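Long-range contact in immunoreactive 84kD antigen PG93 (Porphyromonas gingivalis, PDB 5M11), which is an essential surface component of the type IX secretion system and binds zinc and calcium ions: residues H600-L612 with A622-I636. Residues are numbered along the deposited sequence; the frame is centred on the assembly and turned at random.
With ZN (zinc ion), chain E.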
loop_
_atom_site.group_PDB
_atom_site.type_symbol
_atom_site.label_atom_id
_atom_site.label_comp_id
_atom_site.label_asym_id
_atom_site.label_seq_id
_atom_site.Cartn_x
_atom_site.Cartn_y
_atom_site.Cartn_z
ATOM N N HIS A 600 -1.353 24.937 -5.610
ATOM C CA HIS A 600 -0.223 24.095 -5.994
ATOM C C HIS A 600 -0.764 22.726 -6.318
ATOM O O HIS A 600 -1.879 22.412 -5.904
ATOM C CB HIS A 600 0.857 24.040 -4.902
ATOM C CG HIS A 600 1.589 25.331 -4.675
ATOM N ND1 HIS A 600 2.106 25.652 -3.429
ATOM C CD2 HIS A 600 1.862 26.341 -5.534
ATOM C CE1 HIS A 600 2.681 26.834 -3.571
ATOM N NE2 HIS A 600 2.566 27.291 -4.824
ATOM N N LYS A 601 -0.025 21.926 -7.096
ATOM C CA LYS A 601 -0.530 20.636 -7.554
ATOM C C LYS A 601 0.233 19.441 -6.993
ATOM O O LYS A 601 1.452 19.375 -7.113
ATOM C CB LYS A 601 -0.495 20.593 -9.092
ATOM C CG LYS A 601 -1.675 21.293 -9.768
ATOM C CD LYS A 601 -1.587 22.820 -9.841
ATOM C CE LYS A 601 -2.953 23.382 -10.129
ATOM N NZ LYS A 601 -2.969 24.865 -10.251
ATOM N N TRP A 602 -0.493 18.490 -6.376
ATOM C CA TRP A 602 0.080 17.240 -5.874
ATOM C C TRP A 602 -0.127 16.212 -6.959
ATOM O O TRP A 602 -1.264 15.916 -7.321
ATOM C CB TRP A 602 -0.529 16.812 -4.532
ATOM C CG TRP A 602 -0.096 17.673 -3.386
ATOM C CD1 TRP A 602 -0.762 18.747 -2.872
ATOM C CD2 TRP A 602 1.131 17.569 -2.647
ATOM N NE1 TRP A 602 -0.036 19.304 -1.840
ATOM C CE2 TRP A 602 1.139 18.616 -1.696
ATOM C CE3 TRP A 602 2.241 16.706 -2.712
ATOM C CZ2 TRP A 602 2.212 18.824 -0.821
ATOM C CZ3 TRP A 602 3.301 16.910 -1.839
ATOM C CH2 TRP A 602 3.273 17.947 -0.897
ATOM N N VAL A 603 0.971 15.756 -7.567
ATOM C CA VAL A 603 0.921 14.803 -8.668
ATOM C C VAL A 603 1.441 13.408 -8.271
ATOM O O VAL A 603 2.625 13.248 -7.940
ATOM C CB VAL A 603 1.706 15.327 -9.883
ATOM C CG1 VAL A 603 1.546 14.384 -11.066
ATOM C CG2 VAL A 603 1.281 16.750 -10.255
ATOM N N ALA A 604 0.548 12.401 -8.360
ATOM C CA ALA A 604 0.856 10.986 -8.192
ATOM C C ALA A 604 1.231 10.413 -9.543
ATOM O O ALA A 604 0.549 10.686 -10.542
ATOM C CB ALA A 604 -0.341 10.257 -7.648
ATOM N N THR A 605 2.319 9.636 -9.585
ATOM C CA THR A 605 2.825 9.001 -10.802
ATOM C C THR A 605 2.983 7.474 -10.644
ATOM O O THR A 605 3.147 6.950 -9.540
ATOM C CB THR A 605 4.191 9.612 -11.247
ATOM O OG1 THR A 605 5.271 9.071 -10.470
ATOM C CG2 THR A 605 4.207 11.142 -11.244
ATOM N N GLN A 606 2.994 6.784 -11.781
ATOM C CA GLN A 606 3.229 5.356 -11.870
ATOM C C GLN A 606 4.720 5.164 -12.121
ATOM O O GLN A 606 5.170 5.329 -13.251
ATOM C CB GLN A 606 2.359 4.756 -12.994
ATOM C CG GLN A 606 2.516 3.261 -13.214
ATOM C CD GLN A 606 1.254 2.678 -13.790
ATOM O OE1 GLN A 606 0.994 2.754 -15.001
ATOM N NE2 GLN A 606 0.430 2.097 -12.923
ATOM N N GLY A 607 5.473 4.949 -11.043
ATOM C CA GLY A 607 6.907 4.672 -11.070
ATOM C C GLY A 607 7.931 5.750 -10.765
ATOM O O GLY A 607 9.127 5.445 -10.775
ATOM N N THR A 608 7.533 7.008 -10.538
ATOM C CA THR A 608 8.548 8.054 -10.277
ATOM C C THR A 608 8.239 8.873 -8.980
ATOM O O THR A 608 8.784 9.966 -8.774
ATOM C CB THR A 608 8.745 8.982 -11.506
ATOM O OG1 THR A 608 7.540 9.702 -11.779
ATOM C CG2 THR A 608 9.222 8.239 -12.749
ATOM N N GLY A 609 7.395 8.318 -8.120
ATOM C CA GLY A 609 7.044 8.928 -6.848
ATOM C C GLY A 609 5.966 9.986 -6.908
ATOM O O GLY A 609 5.080 9.943 -7.764
ATOM N N LEU A 610 6.037 10.924 -5.948
ATOM C CA LEU A 610 5.104 12.027 -5.744
ATOM C C LEU A 610 5.779 13.364 -6.020
ATOM O O LEU A 610 6.885 13.609 -5.557
ATOM C CB LEU A 610 4.570 11.982 -4.283
ATOM C CG LEU A 610 3.517 13.030 -3.855
ATOM C CD1 LEU A 610 2.149 12.649 -4.329
ATOM C CD2 LEU A 610 3.507 13.207 -2.347
ATOM N N TYR A 611 5.073 14.249 -6.720
ATOM C CA TYR A 611 5.562 15.588 -7.038
ATOM C C TYR A 611 4.644 16.657 -6.499
ATOM O O TYR A 611 3.433 16.460 -6.443
ATOM C CB TYR A 611 5.666 15.775 -8.558
ATOM C CG TYR A 611 6.719 14.927 -9.227
ATOM C CD1 TYR A 611 8.013 15.401 -9.403
ATOM C CD2 TYR A 611 6.401 13.681 -9.761
ATOM C CE1 TYR A 611 8.972 14.650 -10.073
ATOM C CE2 TYR A 611 7.356 12.913 -10.419
ATOM C CZ TYR A 611 8.649 13.392 -10.552
ATOM O OH TYR A 611 9.610 12.626 -11.168
ATOM N N LEU A 612 5.224 17.805 -6.147
ATOM C CA LEU A 612 4.500 18.999 -5.738
ATOM C C LEU A 612 4.898 20.059 -6.724
ATOM O O LEU A 612 6.083 20.374 -6.808
ATOM C CB LEU A 612 4.800 19.405 -4.273
ATOM C CG LEU A 612 4.347 20.820 -3.803
ATOM C CD1 LEU A 612 2.839 21.028 -3.927
ATOM C CD2 LEU A 612 4.772 21.072 -2.377
ATOM N N ALA A 622 8.810 20.161 -4.934
ATOM C CA ALA A 622 9.283 19.000 -4.169
ATOM C C ALA A 622 8.920 17.683 -4.877
ATOM O O ALA A 622 7.961 17.638 -5.651
ATOM C CB ALA A 622 8.701 19.006 -2.752
ATOM N N GLN A 623 9.695 16.616 -4.590
ATOM C CA GLN A 623 9.477 15.257 -5.077
ATOM C C GLN A 623 9.912 14.225 -4.008
ATOM O O GLN A 623 11.034 14.290 -3.481
ATOM C CB GLN A 623 10.175 14.992 -6.409
ATOM C CG GLN A 623 9.958 13.563 -6.896
ATOM C CD GLN A 623 11.011 13.037 -7.837
ATOM O OE1 GLN A 623 12.097 13.611 -8.036
ATOM N NE2 GLN A 623 10.707 11.904 -8.430
ATOM N N PHE A 624 8.997 13.277 -3.705
ATOM C CA PHE A 624 9.171 12.201 -2.729
ATOM C C PHE A 624 9.100 10.862 -3.421
ATOM O O PHE A 624 8.218 10.628 -4.243
ATOM C CB PHE A 624 8.130 12.280 -1.598
ATOM C CG PHE A 624 7.939 13.679 -1.066
ATOM C CD1 PHE A 624 8.766 14.180 -0.067
ATOM C CD2 PHE A 624 6.973 14.522 -1.610
ATOM C CE1 PHE A 624 8.615 15.489 0.397
ATOM C CE2 PHE A 624 6.830 15.834 -1.154
ATOM C CZ PHE A 624 7.649 16.311 -0.153
ATOM N N THR A 625 10.084 10.011 -3.120
ATOM C CA THR A 625 10.270 8.655 -3.625
ATOM C C THR A 625 10.606 7.720 -2.462
ATOM O O THR A 625 10.743 8.170 -1.320
ATOM C CB THR A 625 11.378 8.621 -4.674
ATOM O OG1 THR A 625 12.558 9.151 -4.085
ATOM C CG2 THR A 625 11.021 9.362 -5.945
ATOM N N VAL A 626 10.778 6.428 -2.755
ATOM C CA VAL A 626 11.141 5.455 -1.734
ATOM C C VAL A 626 12.569 5.739 -1.268
ATOM O O VAL A 626 12.893 5.555 -0.089
ATOM C CB VAL A 626 10.989 3.990 -2.218
ATOM C CG1 VAL A 626 10.999 3.038 -1.031
ATOM C CG2 VAL A 626 9.712 3.797 -3.030
ATOM N N GLU A 627 13.392 6.230 -2.208
ATOM C CA GLU A 627 14.815 6.518 -2.071
ATOM C C GLU A 627 15.108 7.717 -1.156
ATOM O O GLU A 627 15.988 7.590 -0.289
ATOM C CB GLU A 627 15.444 6.756 -3.457
ATOM C CG GLU A 627 15.514 5.528 -4.359
ATOM C CD GLU A 627 14.234 5.002 -4.987
ATOM O OE1 GLU A 627 13.213 5.730 -4.998
ATOM O OE2 GLU A 627 14.258 3.849 -5.478
ATOM N N ASN A 628 14.393 8.873 -1.351
ATOM C CA ASN A 628 14.588 10.141 -0.613
ATOM C C ASN A 628 13.561 10.375 0.508
ATOM O O ASN A 628 13.714 11.329 1.273
ATOM C CB ASN A 628 14.548 11.355 -1.576
ATOM C CG ASN A 628 13.189 12.015 -1.720
ATOM O OD1 ASN A 628 12.215 11.376 -2.091
ATOM N ND2 ASN A 628 13.077 13.285 -1.358
ATOM N N SER A 629 12.502 9.565 0.583
ATOM C CA SER A 629 11.489 9.806 1.602
ATOM C C SER A 629 10.906 8.493 2.184
ATOM O O SER A 629 11.126 7.426 1.602
ATOM C CB SER A 629 10.372 10.662 1.013
ATOM O OG SER A 629 9.417 9.833 0.376
ATOM N N PRO A 630 10.109 8.562 3.287
ATOM C CA PRO A 630 9.509 7.337 3.845
ATOM C C PRO A 630 8.400 6.717 2.968
ATOM O O PRO A 630 7.842 5.696 3.384
ATOM C CB PRO A 630 8.933 7.814 5.187
ATOM C CG PRO A 630 9.573 9.140 5.454
ATOM C CD PRO A 630 9.751 9.732 4.114
ATOM N N LEU A 631 8.112 7.303 1.756
ATOM C CA LEU A 631 7.128 6.828 0.770
ATOM C C LEU A 631 7.294 5.311 0.511
ATOM O O LEU A 631 8.396 4.829 0.199
ATOM C CB LEU A 631 7.231 7.633 -0.541
ATOM C CG LEU A 631 6.194 7.372 -1.634
ATOM C CD1 LEU A 631 4.854 7.999 -1.304
ATOM C CD2 LEU A 631 6.654 7.927 -2.945
ATOM N N LEU A 632 6.191 4.558 0.723
ATOM C CA LEU A 632 6.133 3.088 0.634
ATOM C C LEU A 632 6.445 2.545 -0.779
ATOM O O LEU A 632 7.162 1.545 -0.897
ATOM C CB LEU A 632 4.765 2.565 1.116
ATOM C CG LEU A 632 4.531 2.559 2.632
ATOM C CD1 LEU A 632 3.076 2.272 2.957
ATOM C CD2 LEU A 632 5.421 1.532 3.331
ATOM N N SER A 633 5.915 3.198 -1.833
ATOM C CA SER A 633 6.120 2.773 -3.210
ATOM C C SER A 633 6.158 3.965 -4.153
ATOM O O SER A 633 5.433 4.941 -3.935
ATOM C CB SER A 633 5.009 1.816 -3.631
ATOM O OG SER A 633 5.066 1.491 -5.009
ATOM N N ASN A 634 6.984 3.873 -5.226
ATOM C CA ASN A 634 7.061 4.908 -6.271
ATOM C C ASN A 634 5.831 4.830 -7.201
ATOM O O ASN A 634 5.601 5.762 -7.971
ATOM C CB ASN A 634 8.359 4.793 -7.094
ATOM C CG ASN A 634 9.632 5.142 -6.352
ATOM O OD1 ASN A 634 9.659 6.020 -5.482
ATOM N ND2 ASN A 634 10.732 4.492 -6.727
ATOM N N ASN A 635 5.057 3.715 -7.140
ATOM C CA ASN A 635 3.843 3.528 -7.925
ATOM C C ASN A 635 2.634 3.890 -7.038
ATOM O O ASN A 635 2.235 3.116 -6.155
ATOM C CB ASN A 635 3.755 2.104 -8.513
ATOM C CG ASN A 635 2.535 1.808 -9.380
ATOM O OD1 ASN A 635 1.687 2.673 -9.687
ATOM N ND2 ASN A 635 2.416 0.552 -9.792
ATOM N N ILE A 636 2.102 5.119 -7.261
ATOM C CA ILE A 636 0.964 5.707 -6.553
ATOM C C ILE A 636 -0.260 5.592 -7.447
ATOM O O ILE A 636 -0.227 6.030 -8.591
ATOM C CB ILE A 636 1.236 7.183 -6.126
ATOM C CG1 ILE A 636 2.618 7.336 -5.448
ATOM C CG2 ILE A 636 0.084 7.734 -5.228
ATOM C CD1 ILE A 636 3.127 8.740 -5.380
HETATM ZN ZN ZN E . 3.293 29.103 -5.769
HETATM O O HOH W 1 5.658 28.840 -5.298
#
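I636 is the main bump. Its side chain fills the hollow between A604, G609 and L610. I636 CG2 meets A604 CB at 3.5 Å. With CG1 anti to the carbonyl carbon (chi1 -47°), I636 CD1 extends to L610 CB at 3.7 Å, and the two side chains cross at about a right angle. L610 CD2 also packs against F624 CD2 (3.8 Å). On the same side of the sheet, F624 CE2 comes in at the edge of the W602 ring, near its plane. L612 CD1 lies over a face of that indole. W13 and F659 add further aromatic contacts to F624. Strands 610-613 and 620-624 form the outer antiparallel hairpin of a four-stranded beta-propeller blade. I636 opens the next blade, which the N-terminal strand 13-16 completes. Two backbone bonds join L610 and F624, N to O in each direction, the one from L610 N almost straight. Y611 and Q623 occupy the other face of the hairpin. Q623 runs extended alongside the ring, its amide plane 12° from it, with CG over the face. Q623 NE2 donates to T608 O (2.8 Å), which lies in the plane of the Q623 amide, though the bond is somewhat bent. N634 O sits in the turn at 607-609. G609 N donates to N634 O at 3.1 Å, on a lone pair, and G607 N comes from above the carbonyl plane. T605 OG1 grips the same turn from within, donating to G609 O at 2.8 Å.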